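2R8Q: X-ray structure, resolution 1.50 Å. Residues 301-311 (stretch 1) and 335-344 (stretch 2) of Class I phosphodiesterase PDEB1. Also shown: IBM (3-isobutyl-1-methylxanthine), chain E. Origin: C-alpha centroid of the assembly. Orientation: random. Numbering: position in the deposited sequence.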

# COMPACT_ATOMS: atom_id res chain seq x y z
N GLU A 301 -23.39 -9.99 27.49
CA GLU A 301 -24.39 -8.94 27.61
C GLU A 301 -23.87 -7.67 26.95
O GLU A 301 -22.73 -7.26 27.20
CB GLU A 301 -24.69 -8.66 29.09
CG GLU A 301 -25.90 -7.78 29.33
CD GLU A 301 -27.20 -8.47 28.98
OE1 GLU A 301 -27.51 -9.50 29.61
OE2 GLU A 301 -27.90 -7.98 28.07
N LEU A 302 -24.69 -7.04 26.11
CA LEU A 302 -24.28 -5.82 25.43
C LEU A 302 -23.84 -4.76 26.44
O LEU A 302 -22.84 -4.07 26.23
CB LEU A 302 -25.43 -5.27 24.58
CG LEU A 302 -25.13 -4.16 23.58
CD1 LEU A 302 -24.17 -4.66 22.50
CD2 LEU A 302 -26.42 -3.68 22.93
N ALA A 303 -24.58 -4.65 27.54
CA ALA A 303 -24.28 -3.69 28.59
C ALA A 303 -22.90 -3.87 29.20
O ALA A 303 -22.19 -2.89 29.46
CB ALA A 303 -25.35 -3.77 29.68
N ARG A 304 -22.51 -5.12 29.44
CA ARG A 304 -21.20 -5.40 30.02
C ARG A 304 -20.06 -4.91 29.14
O ARG A 304 -19.11 -4.29 29.63
CB ARG A 304 -21.06 -6.91 30.26
CG ARG A 304 -19.66 -7.35 30.64
CD ARG A 304 -19.65 -8.79 31.09
NE ARG A 304 -20.53 -8.98 32.24
CZ ARG A 304 -20.60 -10.09 32.97
NH1 ARG A 304 -19.84 -11.13 32.66
NH2 ARG A 304 -21.43 -10.15 34.00
N GLY A 305 -20.14 -5.18 27.84
CA GLY A 305 -19.10 -4.76 26.92
C GLY A 305 -18.99 -3.25 26.80
O GLY A 305 -17.88 -2.72 26.69
N GLN A 306 -20.12 -2.56 26.83
CA GLN A 306 -20.13 -1.11 26.72
C GLN A 306 -19.56 -0.48 27.98
O GLN A 306 -18.83 0.51 27.91
CB GLN A 306 -21.55 -0.61 26.45
CG GLN A 306 -22.05 -0.95 25.06
CD GLN A 306 -21.27 -0.24 23.97
OE1 GLN A 306 -21.36 0.98 23.82
NE2 GLN A 306 -20.48 -0.99 23.22
N ILE A 307 -19.90 -1.04 29.13
CA ILE A 307 -19.38 -0.52 30.39
C ILE A 307 -17.87 -0.68 30.43
O ILE A 307 -17.15 0.22 30.87
CB ILE A 307 -20.02 -1.25 31.59
CG1 ILE A 307 -21.51 -0.91 31.66
CG2 ILE A 307 -19.32 -0.84 32.88
CD1 ILE A 307 -22.25 -1.63 32.76
N GLY A 308 -17.38 -1.83 29.97
CA GLY A 308 -15.95 -2.07 29.95
C GLY A 308 -15.23 -1.09 29.04
O GLY A 308 -14.20 -0.53 29.40
N PHE A 309 -15.79 -0.86 27.85
CA PHE A 309 -15.19 0.06 26.90
C PHE A 309 -15.21 1.50 27.43
O PHE A 309 -14.25 2.25 27.27
CB PHE A 309 -15.92 -0.01 25.56
CG PHE A 309 -15.27 0.80 24.47
CD1 PHE A 309 -13.97 0.52 24.05
CD2 PHE A 309 -15.95 1.86 23.87
CE1 PHE A 309 -13.36 1.27 23.05
CE2 PHE A 309 -15.35 2.61 22.87
CZ PHE A 309 -14.05 2.32 22.46
N ILE A 310 -16.31 1.88 28.07
CA ILE A 310 -16.43 3.22 28.63
C ILE A 310 -15.44 3.41 29.78
O ILE A 310 -14.66 4.36 29.79
CB ILE A 310 -17.85 3.49 29.16
CG1 ILE A 310 -18.82 3.64 27.98
CG2 ILE A 310 -17.87 4.74 30.03
CD1 ILE A 310 -20.28 3.78 28.40
N ASP A 311 -15.47 2.49 30.73
CA ASP A 311 -14.59 2.56 31.90
C ASP A 311 -13.10 2.61 31.63
O ASP A 311 -12.38 3.40 32.24
CB ASP A 311 -14.88 1.38 32.84
CG ASP A 311 -16.14 1.58 33.65
OD1 ASP A 311 -16.79 2.64 33.49
OD2 ASP A 311 -16.49 0.68 34.45
N THR A 335 -22.88 12.91 28.32
CA THR A 335 -23.63 11.82 27.71
C THR A 335 -23.00 10.45 27.93
O THR A 335 -23.70 9.46 28.13
CB THR A 335 -23.83 12.05 26.21
OG1 THR A 335 -24.44 13.33 26.00
CG2 THR A 335 -24.74 10.98 25.62
N VAL A 336 -21.67 10.37 27.89
CA VAL A 336 -21.03 9.08 28.11
C VAL A 336 -21.30 8.65 29.56
O VAL A 336 -21.48 7.47 29.83
CB VAL A 336 -19.50 9.13 27.84
CG1 VAL A 336 -18.79 9.94 28.89
CG2 VAL A 336 -18.95 7.70 27.79
N ASN A 337 -21.33 9.62 30.47
CA ASN A 337 -21.59 9.30 31.87
C ASN A 337 -23.03 8.84 32.08
O ASN A 337 -23.28 7.88 32.81
CB ASN A 337 -21.30 10.51 32.77
CG ASN A 337 -19.83 10.88 32.81
OD1 ASN A 337 -18.96 10.01 32.79
ND2 ASN A 337 -19.55 12.17 32.90
N SER A 338 -23.97 9.53 31.44
CA SER A 338 -25.37 9.15 31.56
C SER A 338 -25.62 7.82 30.86
O SER A 338 -26.49 7.05 31.26
CB SER A 338 -26.29 10.24 30.98
OG SER A 338 -26.02 10.49 29.61
N ASN A 339 -24.85 7.54 29.81
CA ASN A 339 -25.00 6.27 29.11
C ASN A 339 -24.49 5.12 29.98
O ASN A 339 -25.11 4.06 30.04
CB ASN A 339 -24.24 6.27 27.77
CG ASN A 339 -24.99 7.02 26.68
OD1 ASN A 339 -26.20 7.23 26.78
ND2 ASN A 339 -24.28 7.40 25.62
N ARG A 340 -23.36 5.32 30.65
CA ARG A 340 -22.82 4.27 31.50
C ARG A 340 -23.85 3.93 32.57
O ARG A 340 -24.07 2.76 32.89
CB ARG A 340 -21.52 4.69 32.19
CG ARG A 340 -20.88 3.53 32.96
CD ARG A 340 -19.79 3.99 33.91
NE ARG A 340 -19.11 2.86 34.54
CZ ARG A 340 -19.69 1.98 35.36
NH1 ARG A 340 -20.97 2.09 35.67
NH2 ARG A 340 -18.97 0.98 35.87
N ALA A 341 -24.49 4.96 33.12
CA ALA A 341 -25.50 4.78 34.15
C ALA A 341 -26.66 3.94 33.63
O ALA A 341 -27.18 3.08 34.33
CB ALA A 341 -26.00 6.13 34.64
N LYS A 342 -27.07 4.21 32.39
CA LYS A 342 -28.17 3.47 31.79
C LYS A 342 -27.79 2.01 31.54
O LYS A 342 -28.62 1.11 31.71
CB LYS A 342 -28.62 4.14 30.49
CG LYS A 342 -29.19 5.53 30.71
CD LYS A 342 -29.66 6.16 29.41
CE LYS A 342 -30.26 7.54 29.66
NZ LYS A 342 -30.76 8.17 28.41
N TRP A 343 -26.55 1.76 31.14
CA TRP A 343 -26.10 0.40 30.91
C TRP A 343 -26.07 -0.35 32.24
O TRP A 343 -26.43 -1.52 32.31
CB TRP A 343 -24.69 0.37 30.29
CG TRP A 343 -24.64 0.77 28.84
CD1 TRP A 343 -23.92 1.79 28.30
CD2 TRP A 343 -25.29 0.12 27.74
NE1 TRP A 343 -24.08 1.83 26.94
CE2 TRP A 343 -24.92 0.81 26.57
CE3 TRP A 343 -26.16 -0.98 27.64
CZ2 TRP A 343 -25.39 0.44 25.30
CZ3 TRP A 343 -26.62 -1.35 26.37
CH2 TRP A 343 -26.23 -0.64 25.22
N GLN A 344 -25.64 0.35 33.28
CA GLN A 344 -25.56 -0.24 34.62
C GLN A 344 -26.95 -0.57 35.14
O GLN A 344 -27.15 -1.56 35.85
CB GLN A 344 -24.86 0.73 35.58
CG GLN A 344 -24.58 0.16 36.96
CD GLN A 344 -23.60 -1.00 36.92
OE1 GLN A 344 -22.46 -0.84 36.49
NE2 GLN A 344 -24.04 -2.16 37.38
N9 IBM E . -13.91 -1.44 20.70
C8 IBM E . -14.31 -2.30 21.69
N7 IBM E . -15.55 -2.14 22.07
C5 IBM E . -16.00 -1.09 21.28
C4 IBM E . -15.01 -0.65 20.44
N3 IBM E . -15.09 0.35 19.53
C2 IBM E . -16.30 0.97 19.47
N1 IBM E . -17.37 0.59 20.30
C6 IBM E . -17.22 -0.44 21.19
O6 IBM E . -18.15 -0.78 21.91
O2 IBM E . -16.46 1.90 18.68
C10 IBM E . -18.64 1.28 20.20
C11 IBM E . -13.97 0.72 18.68
C12 IBM E . -13.65 -0.43 17.73
C13 IBM E . -14.44 -0.30 16.43
C14 IBM E . -12.16 -0.51 17.45
O HOH W 1 -22.75 3.13 24.97

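Residues 302-311 and 335-344 form two helices that run roughly antiparallel, with 147° between their N-to-C directions and axes that approach to 9.3 Å. The backbones come nearest where Ala 303 lies beside Trp 343, their CA atoms 5.0 Å apart, and the indole lies close against the alanine.

Trp 343 covers the most surface. Its side chain fits as a knob among Leu 302, Ala 303, Gln 306 and Ile 307. Trp 343 CE3 lies 3.4 Å from Ala 303 CA, and Trp 343 CH2 reaches Leu 302 CD2 at 3.8 Å. Gln 306 CB sits over one face of the ring, 3.7 Å from the centroid of the five-membered ring of Trp 343, in a CH-pi contact. A water accepts a hydrogen bond from Trp 343 NE1 (2.7 Å) and donates one to Gln 306 OE1 (2.8 Å). The other end of the same amide serves the inhibitor, with Gln 306 NE2 donating to O6 of IBM at 2.7 Å, so one glutamine joins the helix packing to the ligand site.

Arg 340 supplies the charged part of the contact. Its extended side chain, t at chi1 through chi3, carries the guanidinium to Asp 311 in a two-pronged salt bridge: NE of Arg 340 donates to OD1 of Asp 311 at 2.6 Å, and Arg 340 NH2 to Asp 311 OD2 at 2.9 Å. Ile 307 CG2 lies over one face of this group, 3.5 Å from Arg 340 NH2, while Ile 307 CG1 packs on Trp 343 CB at 3.7 Å.

Ile 310 points toward the second helix and bridges Val 336 and Trp 343. Ile 310 CG2 meets Val 336 CG2 at 3.9 Å, and Ile 310 CD1 approaches Trp 343 CD1 at 4.1 Å, extending the apolar contact along the helix.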